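Local structure of sugar ABC transporter substrate-binding protein (5U2P) at residues A[180-185]-A[240-245]; A[189-194]-A[265-270]; A[253-258]-A[273-278]. The protein probably binds a sugar or related small ligand in the periplasm as the substrate-binding component of an ABC transporter, though its natural ligand is unidentified. All coordinates share one frame; numbering follows the deposited sequence.

Interaction 1 of 3, residues A[180-185]-A[240-245]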
loop_
_atom_site.group_PDB
_atom_site.type_symbol
_atom_site.label_atom_id
_atom_site.label_comp_id
_atom_site.label_asym_id
_atom_site.label_seq_id
_atom_site.Cartn_x
_atom_site.Cartn_y
_atom_site.Cartn_z
ATOM N N LEU A 180 18.057 -12.939 2.792
ATOM C CA LEU A 180 16.853 -12.104 2.726
ATOM C C LEU A 180 17.206 -10.638 2.939
ATOM O O LEU A 180 17.463 -10.202 4.055
ATOM C CB LEU A 180 15.814 -12.541 3.763
ATOM C CG LEU A 180 14.488 -11.774 3.807
ATOM C CD1 LEU A 180 13.762 -11.871 2.488
ATOM C CD2 LEU A 180 13.594 -12.286 4.938
ATOM N N ALA A 181 17.193 -9.885 1.848
ATOM C CA ALA A 181 17.496 -8.473 1.856
ATOM C C ALA A 181 16.271 -7.594 2.131
ATOM O O ALA A 181 15.132 -7.895 1.708
ATOM C CB ALA A 181 18.129 -8.083 0.519
ATOM N N LEU A 182 16.536 -6.507 2.847
ATOM C CA LEU A 182 15.555 -5.484 3.222
ATOM C C LEU A 182 16.141 -4.125 2.917
ATOM O O LEU A 182 17.356 -3.934 3.020
ATOM C CB LEU A 182 15.204 -5.580 4.714
ATOM C CG LEU A 182 14.724 -6.940 5.212
ATOM C CD1 LEU A 182 14.571 -6.917 6.719
ATOM C CD2 LEU A 182 13.390 -7.343 4.564
ATOM N N SER A 183 15.288 -3.183 2.539
ATOM C CA SER A 183 15.715 -1.826 2.256
ATOM C C SER A 183 15.153 -0.831 3.258
ATOM O O SER A 183 14.088 -1.031 3.861
ATOM C CB SER A 183 15.312 -1.434 0.827
ATOM O OG SER A 183 13.927 -1.462 0.645
ATOM N N THR A 184 15.872 0.268 3.424
ATOM C CA THR A 184 15.525 1.247 4.438
ATOM C C THR A 184 14.249 1.989 4.080
ATOM O O THR A 184 13.970 2.215 2.905
ATOM C CB THR A 184 16.669 2.263 4.636
ATOM O OG1 THR A 184 16.418 3.041 5.810
ATOM C CG2 THR A 184 16.801 3.185 3.449
ATOM N N THR A 185 13.482 2.362 5.104
ATOM C CA THR A 185 12.306 3.191 4.934
ATOM C C THR A 185 12.381 4.397 5.863
ATOM O O THR A 185 13.247 4.462 6.737
ATOM C CB THR A 185 11.004 2.446 5.266
ATOM O OG1 THR A 185 10.927 2.299 6.688
ATOM C CG2 THR A 185 10.954 1.064 4.595
ATOM N N GLY A 240 21.005 -15.045 11.295
ATOM C CA GLY A 240 21.728 -14.210 10.350
ATOM C C GLY A 240 21.126 -14.195 8.952
ATOM O O GLY A 240 21.800 -13.874 7.981
ATOM N N TYR A 241 19.848 -14.536 8.844
ATOM C CA TYR A 241 19.152 -14.511 7.571
ATOM C C TYR A 241 18.782 -13.091 7.157
ATOM O O TYR A 241 18.632 -12.813 5.973
ATOM C CB TYR A 241 17.895 -15.381 7.629
ATOM C CG TYR A 241 18.175 -16.855 7.818
ATOM C CD1 TYR A 241 19.452 -17.379 7.604
ATOM C CD2 TYR A 241 17.160 -17.734 8.187
ATOM C CE1 TYR A 241 19.704 -18.721 7.768
ATOM C CE2 TYR A 241 17.408 -19.088 8.348
ATOM C CZ TYR A 241 18.686 -19.574 8.137
ATOM O OH TYR A 241 18.951 -20.916 8.293
ATOM N N VAL A 242 18.611 -12.203 8.132
ATOM C CA VAL A 242 18.574 -10.767 7.848
ATOM C C VAL A 242 19.711 -10.130 8.628
ATOM O O VAL A 242 20.009 -10.547 9.749
ATOM C CB VAL A 242 17.240 -10.079 8.227
ATOM C CG1 VAL A 242 16.041 -10.735 7.515
ATOM C CG2 VAL A 242 17.039 -10.073 9.722
ATOM N N ASN A 243 20.347 -9.127 8.028
ATOM C CA ASN A 243 21.500 -8.471 8.642
ATOM C C ASN A 243 21.120 -7.102 9.196
ATOM O O ASN A 243 20.738 -6.207 8.433
ATOM C CB ASN A 243 22.633 -8.337 7.615
ATOM C CG ASN A 243 23.959 -7.973 8.250
ATOM O OD1 ASN A 243 24.020 -7.115 9.131
ATOM N ND2 ASN A 243 25.036 -8.626 7.801
ATOM N N LYS A 244 21.227 -6.938 10.517
ATOM C CA LYS A 244 20.872 -5.668 11.152
ATOM C C LYS A 244 21.681 -4.532 10.543
ATOM O O LYS A 244 21.171 -3.429 10.353
ATOM C CB LYS A 244 21.103 -5.719 12.674
ATOM C CG LYS A 244 20.660 -4.450 13.413
ATOM C CD LYS A 244 20.941 -4.517 14.917
ATOM C CE LYS A 244 20.499 -3.235 15.621
ATOM N NZ LYS A 244 20.808 -3.231 17.078
ATOM N N HIS A 245 22.942 -4.814 10.223
ATOM C CA HIS A 245 23.862 -3.783 9.758
ATOM C C HIS A 245 23.571 -3.361 8.327
ATOM O O HIS A 245 24.073 -2.331 7.868
ATOM C CB HIS A 245 25.301 -4.284 9.875
ATOM C CG HIS A 245 25.626 -4.840 11.227
ATOM N ND1 HIS A 245 25.420 -4.127 12.389
ATOM C CD2 HIS A 245 26.119 -6.043 11.604
ATOM C CE1 HIS A 245 25.786 -4.864 13.424
ATOM N NE2 HIS A 245 26.213 -6.030 12.975
HETATM O O HOH W 1 18.739 -7.958 5.460
#
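L180 meets the loop at Y241 and V242 with backbone and side chain alike. Two polar links join them. The amide of L180 donates to the carbonyl of Y241, N to O 3.2 Å; the bond is bent at the hydrogen (140°) although the donor stands almost in line with the Y241 carbonyl, at a C=O...N angle of 164°. The L180 carbonyl is served by a water, which donates to L180 O at 2.9 Å and accepts from N243 N at 3.2 Å. Both backbone polar atoms of L180 are therefore used toward the 240-245 loop, one directly and one through water.

In the sheet of this lobe, A181 pairs in parallel with M265 and F267 of strand 263-267, while L180, whose N and O point to the other side, is met by the loop after helix 227-238. That helix closes with a Schellman motif at G240, and just beyond, Y241 sends its ring away from L180 to pack on L164, C167, A168 and V171 of helix 160-172.

The apolar part centres on one methyl, V242 CG1. Anti to the carbonyl carbon of its own residue (chi1 -57°), V242 CG1 lies 3.9 Å from L180 CD2. The L180 and V242 side chains run alongside each other, pointing the same way. L182, next on that side of the chain, comes across at a slant, its CD1 4.2 Å from V242 CG1; all three residues are buried. The same V242 methyl also lies against a polar atom, with CG1 3.8 Å from L180 O.

N243, whose N gives to the water, also forms an Asx turn: N243 OD1 accepts from H245 N at 2.8 Å, in the carbonyl plane, though H245 itself is poorly ordered.

Interaction 2 of 3, residues A[189-194]-A[265-270]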
loop_
_atom_site.group_PDB
_atom_site.type_symbol
_atom_site.label_atom_id
_atom_site.label_comp_id
_atom_site.label_asym_id
_atom_site.label_seq_id
_atom_site.Cartn_x
_atom_site.Cartn_y
_atom_site.Cartn_z
ATOM N N PRO A 189 7.066 0.445 12.153
ATOM C CA PRO A 189 8.192 -0.479 12.157
ATOM C C PRO A 189 8.621 -0.679 10.713
ATOM O O PRO A 189 7.935 -0.165 9.816
ATOM C CB PRO A 189 7.612 -1.757 12.767
ATOM C CG PRO A 189 6.158 -1.697 12.424
ATOM C CD PRO A 189 5.781 -0.243 12.377
ATOM N N HIS A 190 9.725 -1.377 10.498
ATOM C CA HIS A 190 10.134 -1.700 9.141
ATOM C C HIS A 190 9.066 -2.536 8.424
ATOM O O HIS A 190 8.315 -3.274 9.047
ATOM C CB HIS A 190 11.467 -2.451 9.145
ATOM C CG HIS A 190 11.971 -2.706 7.767
ATOM N ND1 HIS A 190 11.741 -3.890 7.099
ATOM C CD2 HIS A 190 12.612 -1.895 6.894
ATOM C CE1 HIS A 190 12.245 -3.805 5.879
ATOM N NE2 HIS A 190 12.775 -2.601 5.729
ATOM N N THR A 191 9.021 -2.410 7.100
ATOM C CA THR A 191 8.108 -3.148 6.243
ATOM C C THR A 191 7.880 -4.621 6.586
ATOM O O THR A 191 6.764 -5.111 6.518
ATOM C CB THR A 191 8.646 -3.100 4.780
ATOM O OG1 THR A 191 9.104 -1.768 4.471
ATOM C CG2 THR A 191 7.596 -3.539 3.803
ATOM N N LEU A 192 8.960 -5.345 6.871
ATOM C CA LEU A 192 8.866 -6.763 7.189
ATOM C C LEU A 192 7.996 -7.009 8.413
ATOM O O LEU A 192 7.040 -7.801 8.375
ATOM C CB LEU A 192 10.268 -7.354 7.423
ATOM C CG LEU A 192 10.330 -8.803 7.897
ATOM C CD1 LEU A 192 9.680 -9.663 6.875
ATOM C CD2 LEU A 192 11.773 -9.228 8.103
ATOM N N LEU A 193 8.314 -6.328 9.503
ATOM C CA LEU A 193 7.528 -6.511 10.716
ATOM C C LEU A 193 6.134 -5.897 10.546
ATOM O O LEU A 193 5.140 -6.441 11.046
ATOM C CB LEU A 193 8.246 -5.905 11.924
ATOM C CG LEU A 193 7.663 -6.252 13.289
ATOM C CD1 LEU A 193 7.586 -7.772 13.480
ATOM C CD2 LEU A 193 8.507 -5.608 14.386
ATOM N N ALA A 194 6.051 -4.775 9.836
ATOM C CA ALA A 194 4.755 -4.143 9.555
ATOM C C ALA A 194 3.812 -5.105 8.836
ATOM O O ALA A 194 2.634 -5.222 9.181
ATOM C CB ALA A 194 4.946 -2.884 8.738
ATOM N N MET A 265 16.665 -13.264 -2.160
ATOM C CA MET A 265 15.315 -12.835 -1.825
ATOM C C MET A 265 15.318 -11.395 -1.317
ATOM O O MET A 265 16.216 -10.993 -0.588
ATOM C CB MET A 265 14.710 -13.741 -0.752
ATOM C CG MET A 265 14.468 -15.159 -1.187
ATOM S SD MET A 265 13.761 -16.152 0.131
ATOM C CE MET A 265 15.150 -16.253 1.253
ATOM N N TYR A 266 14.292 -10.645 -1.701
ATOM C CA TYR A 266 14.070 -9.296 -1.206
ATOM C C TYR A 266 12.623 -9.201 -0.755
ATOM O O TYR A 266 11.738 -9.593 -1.495
ATOM C CB TYR A 266 14.371 -8.249 -2.294
ATOM C CG TYR A 266 13.870 -6.878 -1.897
ATOM C CD1 TYR A 266 14.567 -6.102 -0.978
ATOM C CD2 TYR A 266 12.667 -6.397 -2.377
ATOM C CE1 TYR A 266 14.093 -4.839 -0.607
ATOM C CE2 TYR A 266 12.187 -5.167 -2.000
ATOM C CZ TYR A 266 12.901 -4.397 -1.114
ATOM O OH TYR A 266 12.380 -3.181 -0.765
ATOM N N PHE A 267 12.369 -8.737 0.472
ATOM C CA PHE A 267 11.008 -8.468 0.896
ATOM C C PHE A 267 10.755 -6.970 0.949
ATOM O O PHE A 267 11.484 -6.221 1.599
ATOM C CB PHE A 267 10.665 -9.054 2.269
ATOM C CG PHE A 267 9.236 -8.814 2.632
ATOM C CD1 PHE A 267 8.243 -9.596 2.072
ATOM C CD2 PHE A 267 8.862 -7.740 3.439
ATOM C CE1 PHE A 267 6.910 -9.343 2.337
ATOM C CE2 PHE A 267 7.545 -7.499 3.706
ATOM C CZ PHE A 267 6.565 -8.299 3.161
ATOM N N GLY A 268 9.707 -6.543 0.262
ATOM C CA GLY A 268 9.345 -5.153 0.237
ATOM C C GLY A 268 8.388 -4.813 -0.872
ATOM O O GLY A 268 7.655 -5.666 -1.389
ATOM N N SER A 269 8.410 -3.538 -1.232
ATOM C CA SER A 269 7.485 -2.978 -2.197
ATOM C C SER A 269 7.693 -3.504 -3.605
ATOM O O SER A 269 8.832 -3.586 -4.074
ATOM C CB SER A 269 7.626 -1.466 -2.232
ATOM O OG SER A 269 6.820 -0.950 -3.261
ATOM N N HIS A 270 6.599 -3.790 -4.310
ATOM C CA HIS A 270 6.715 -4.199 -5.717
ATOM C C HIS A 270 7.347 -3.090 -6.578
ATOM O O HIS A 270 7.809 -3.364 -7.694
ATOM C CB HIS A 270 5.336 -4.599 -6.271
ATOM C CG HIS A 270 4.552 -3.450 -6.818
ATOM N ND1 HIS A 270 3.798 -2.605 -6.019
ATOM C CD2 HIS A 270 4.422 -2.982 -8.084
ATOM C CE1 HIS A 270 3.232 -1.681 -6.776
ATOM N NE2 HIS A 270 3.592 -1.888 -8.036
#
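The first turn of helix 191-214 lies beside F267 and G268, next to strand 263-267, with T191 CA 6.5 Å from G268 CA and L192 CA 6.9 Å from F267 CA. H190 is the N-cap residue, and its carbonyl O accepts from A194 N at 2.8 Å to close that first turn. At G268 the chain turns a corner.

F267 makes the contact, its ring lying between the two backbones. Its CG is anti to the backbone N (chi1 -177°), which carries the ring out to the helix. T191 O lies at the ring edge, near the ring plane, 3.8 Å from F267 CE2. The methyl T191 CG2 is 4.0 Å from F267 CE2 as well, and reaches on to G268 CA at 4.3 Å. L192 adds its CD1, 4.0 Å from F267 CD2. Around them L290 touches both L192 and F267, and N140 of strand 138-145 touches both T191 and F267.

A 1,2-ethanediol, probably from the crystallisation liquor, lies about 4 Å from the T191 side chain and may mark a pocket. Helix 191-214 here packs on the mixed sheet of its lobe, consistent with the alpha/beta fold of a solute-binding protein.

Interaction 3 of 3, residues A[253-258]-A[273-278]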
loop_
_atom_site.group_PDB
_atom_site.type_symbol
_atom_site.label_atom_id
_atom_site.label_comp_id
_atom_site.label_asym_id
_atom_site.label_seq_id
_atom_site.Cartn_x
_atom_site.Cartn_y
_atom_site.Cartn_z
ATOM N N GLU A 253 20.914 0.534 -3.630
ATOM C CA GLU A 253 21.903 -0.474 -3.294
ATOM C C GLU A 253 21.336 -1.883 -3.446
ATOM O O GLU A 253 22.000 -2.769 -3.965
ATOM C CB GLU A 253 22.432 -0.239 -1.877
ATOM C CG GLU A 253 23.139 1.093 -1.764
ATOM C CD GLU A 253 23.676 1.376 -0.377
ATOM O OE1 GLU A 253 22.870 1.717 0.517
ATOM O OE2 GLU A 253 24.909 1.266 -0.182
ATOM N N ILE A 254 20.093 -2.082 -3.034
ATOM C CA ILE A 254 19.410 -3.349 -3.253
ATOM C C ILE A 254 19.338 -3.666 -4.741
ATOM O O ILE A 254 19.623 -4.784 -5.149
ATOM C CB ILE A 254 17.975 -3.316 -2.666
ATOM C CG1 ILE A 254 18.003 -3.246 -1.141
ATOM C CG2 ILE A 254 17.132 -4.492 -3.168
ATOM C CD1 ILE A 254 18.673 -4.378 -0.465
ATOM N N ILE A 255 18.941 -2.689 -5.552
ATOM C CA ILE A 255 18.854 -2.898 -6.985
ATOM C C ILE A 255 20.219 -3.284 -7.562
ATOM O O ILE A 255 20.338 -4.225 -8.374
ATOM C CB ILE A 255 18.310 -1.639 -7.698
ATOM C CG1 ILE A 255 16.868 -1.362 -7.264
ATOM C CG2 ILE A 255 18.380 -1.814 -9.210
ATOM C CD1 ILE A 255 16.372 0.024 -7.609
ATOM N N HIS A 256 21.245 -2.552 -7.147
ATOM C CA HIS A 256 22.599 -2.803 -7.604
ATOM C C HIS A 256 23.015 -4.232 -7.313
ATOM O O HIS A 256 23.509 -4.942 -8.205
ATOM C CB HIS A 256 23.567 -1.837 -6.945
ATOM C CG HIS A 256 24.968 -1.976 -7.419
ATOM N ND1 HIS A 256 25.831 -2.923 -6.920
ATOM C CD2 HIS A 256 25.668 -1.270 -8.336
ATOM C CE1 HIS A 256 26.997 -2.805 -7.530
ATOM N NE2 HIS A 256 26.931 -1.790 -8.369
ATOM N N ASP A 257 22.781 -4.674 -6.077
ATOM C CA ASP A 257 23.186 -6.014 -5.680
ATOM C C ASP A 257 22.276 -7.109 -6.263
ATOM O O ASP A 257 22.760 -8.186 -6.639
ATOM C CB ASP A 257 23.238 -6.121 -4.149
ATOM C CG ASP A 257 24.345 -5.274 -3.528
ATOM O OD1 ASP A 257 25.305 -4.914 -4.241
ATOM O OD2 ASP A 257 24.253 -4.974 -2.309
ATOM N N PHE A 258 20.974 -6.854 -6.345
ATOM C CA PHE A 258 20.051 -7.872 -6.831
ATOM C C PHE A 258 20.332 -8.188 -8.284
ATOM O O PHE A 258 20.292 -9.358 -8.680
ATOM C CB PHE A 258 18.591 -7.424 -6.648
ATOM C CG PHE A 258 17.618 -8.564 -6.563
ATOM C CD1 PHE A 258 17.302 -9.318 -7.695
ATOM C CD2 PHE A 258 17.030 -8.895 -5.355
ATOM C CE1 PHE A 258 16.399 -10.366 -7.605
ATOM C CE2 PHE A 258 16.140 -9.933 -5.257
ATOM C CZ PHE A 258 15.812 -10.672 -6.376
ATOM N N ALA A 273 10.854 -4.084 -6.946
ATOM C CA ALA A 273 10.956 -5.171 -7.915
ATOM C C ALA A 273 10.843 -4.627 -9.337
ATOM O O ALA A 273 11.597 -5.028 -10.249
ATOM C CB ALA A 273 9.876 -6.225 -7.668
ATOM N N ASP A 274 9.920 -3.693 -9.544
ATOM C CA ASP A 274 9.809 -3.024 -10.854
ATOM C C ASP A 274 11.128 -2.354 -11.268
ATOM O O ASP A 274 11.561 -2.423 -12.444
ATOM C CB ASP A 274 8.699 -1.970 -10.829
ATOM C CG ASP A 274 7.303 -2.559 -11.005
ATOM O OD1 ASP A 274 7.176 -3.752 -11.345
ATOM O OD2 ASP A 274 6.323 -1.801 -10.822
ATOM N N ALA A 275 11.767 -1.714 -10.301
ATOM C CA ALA A 275 13.014 -1.000 -10.507
ATOM C C ALA A 275 14.136 -1.967 -10.827
ATOM O O ALA A 275 15.035 -1.661 -11.630
ATOM C CB ALA A 275 13.358 -0.182 -9.301
ATOM N N ILE A 276 14.093 -3.140 -10.201
ATOM C CA ILE A 276 15.095 -4.175 -10.479
ATOM C C ILE A 276 14.986 -4.628 -11.933
ATOM O O ILE A 276 15.986 -4.754 -12.649
ATOM C CB ILE A 276 14.925 -5.365 -9.521
ATOM C CG1 ILE A 276 15.408 -4.940 -8.137
ATOM C CG2 ILE A 276 15.682 -6.602 -9.986
ATOM C CD1 ILE A 276 15.073 -5.893 -7.037
ATOM N N ILE A 277 13.763 -4.885 -12.358
ATOM C CA ILE A 277 13.523 -5.313 -13.728
ATOM C C ILE A 277 13.887 -4.234 -14.718
ATOM O O ILE A 277 14.396 -4.541 -15.800
ATOM C CB ILE A 277 12.053 -5.736 -13.914
ATOM C CG1 ILE A 277 11.761 -6.949 -13.026
ATOM C CG2 ILE A 277 11.782 -6.078 -15.374
ATOM C CD1 ILE A 277 10.284 -7.276 -12.881
ATOM N N LYS A 278 13.602 -2.980 -14.397
ATOM C CA LYS A 278 13.945 -1.874 -15.292
ATOM C C LYS A 278 15.457 -1.852 -15.511
ATOM O O LYS A 278 15.944 -1.663 -16.630
ATOM C CB LYS A 278 13.472 -0.543 -14.717
ATOM C CG LYS A 278 13.732 0.648 -15.624
ATOM C CD LYS A 278 13.224 1.946 -15.014
ATOM C CE LYS A 278 13.131 3.054 -16.050
ATOM N NZ LYS A 278 12.777 4.357 -15.425
#
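F258 N donates to I254 O at 2.7 Å, a backbone bond in the last turn of helix 251-258; the F258 side chain points toward helix 270-279. The short axes of the two segments pass 9.4 Å apart at a signed crossing angle of -49°.

I276 touches both F258 and I255. Its CD1 sits over one face of the F258 ring, 4.1 Å from the centroid and 26° off the normal, a CH-pi contact; I276 CG2 is also 3.9 Å from F258 CD1. The two side chains meet at about a right angle. Toward I255, I276 CG1 touches I255 CG1 at 4.0 Å. I255 stretches past it with a nearly extended chi2 of 165°, which brings I255 CD1 to 3.5 Å from A275 CB, tighter than ordinary methyl contact.

Beneath the pair lies the sheet: F258 also rests on I263, Y266 and L285, and A273 and I277 share L285. I255 and A275 are partly exposed, whereas F258 and I276 are buried. With only carbon meeting carbon between the side chains, the contact depends on hydrophobic burial and close fit, to which the CH-pi contact probably adds a weak preference of orientation.

Overall arrangement
Interactions 1 and 2 lie 9 Å apart between centres and are joined by two probable hydrogen bonds: S183 OG to Y266 OH at 2.7 Å, and S183 O to H190 NE2 at 2.8 Å. Strands 178-181 and 263-267 are neighbours in one sheet, so both contacts reach that sheet, interaction 1 from the 240-245 loop and interaction 2 from helix 191-214. Interaction 3 lies about 15 Å from each of the others, centre to centre. I254 connects it to both, with CG1 3.8 Å from S183 CB and CG2 3.7 Å from Y266 CD1. Of the three, interaction 2 lies nearest the chain's centre, and its T191 is the residue beside the bound ethanediol.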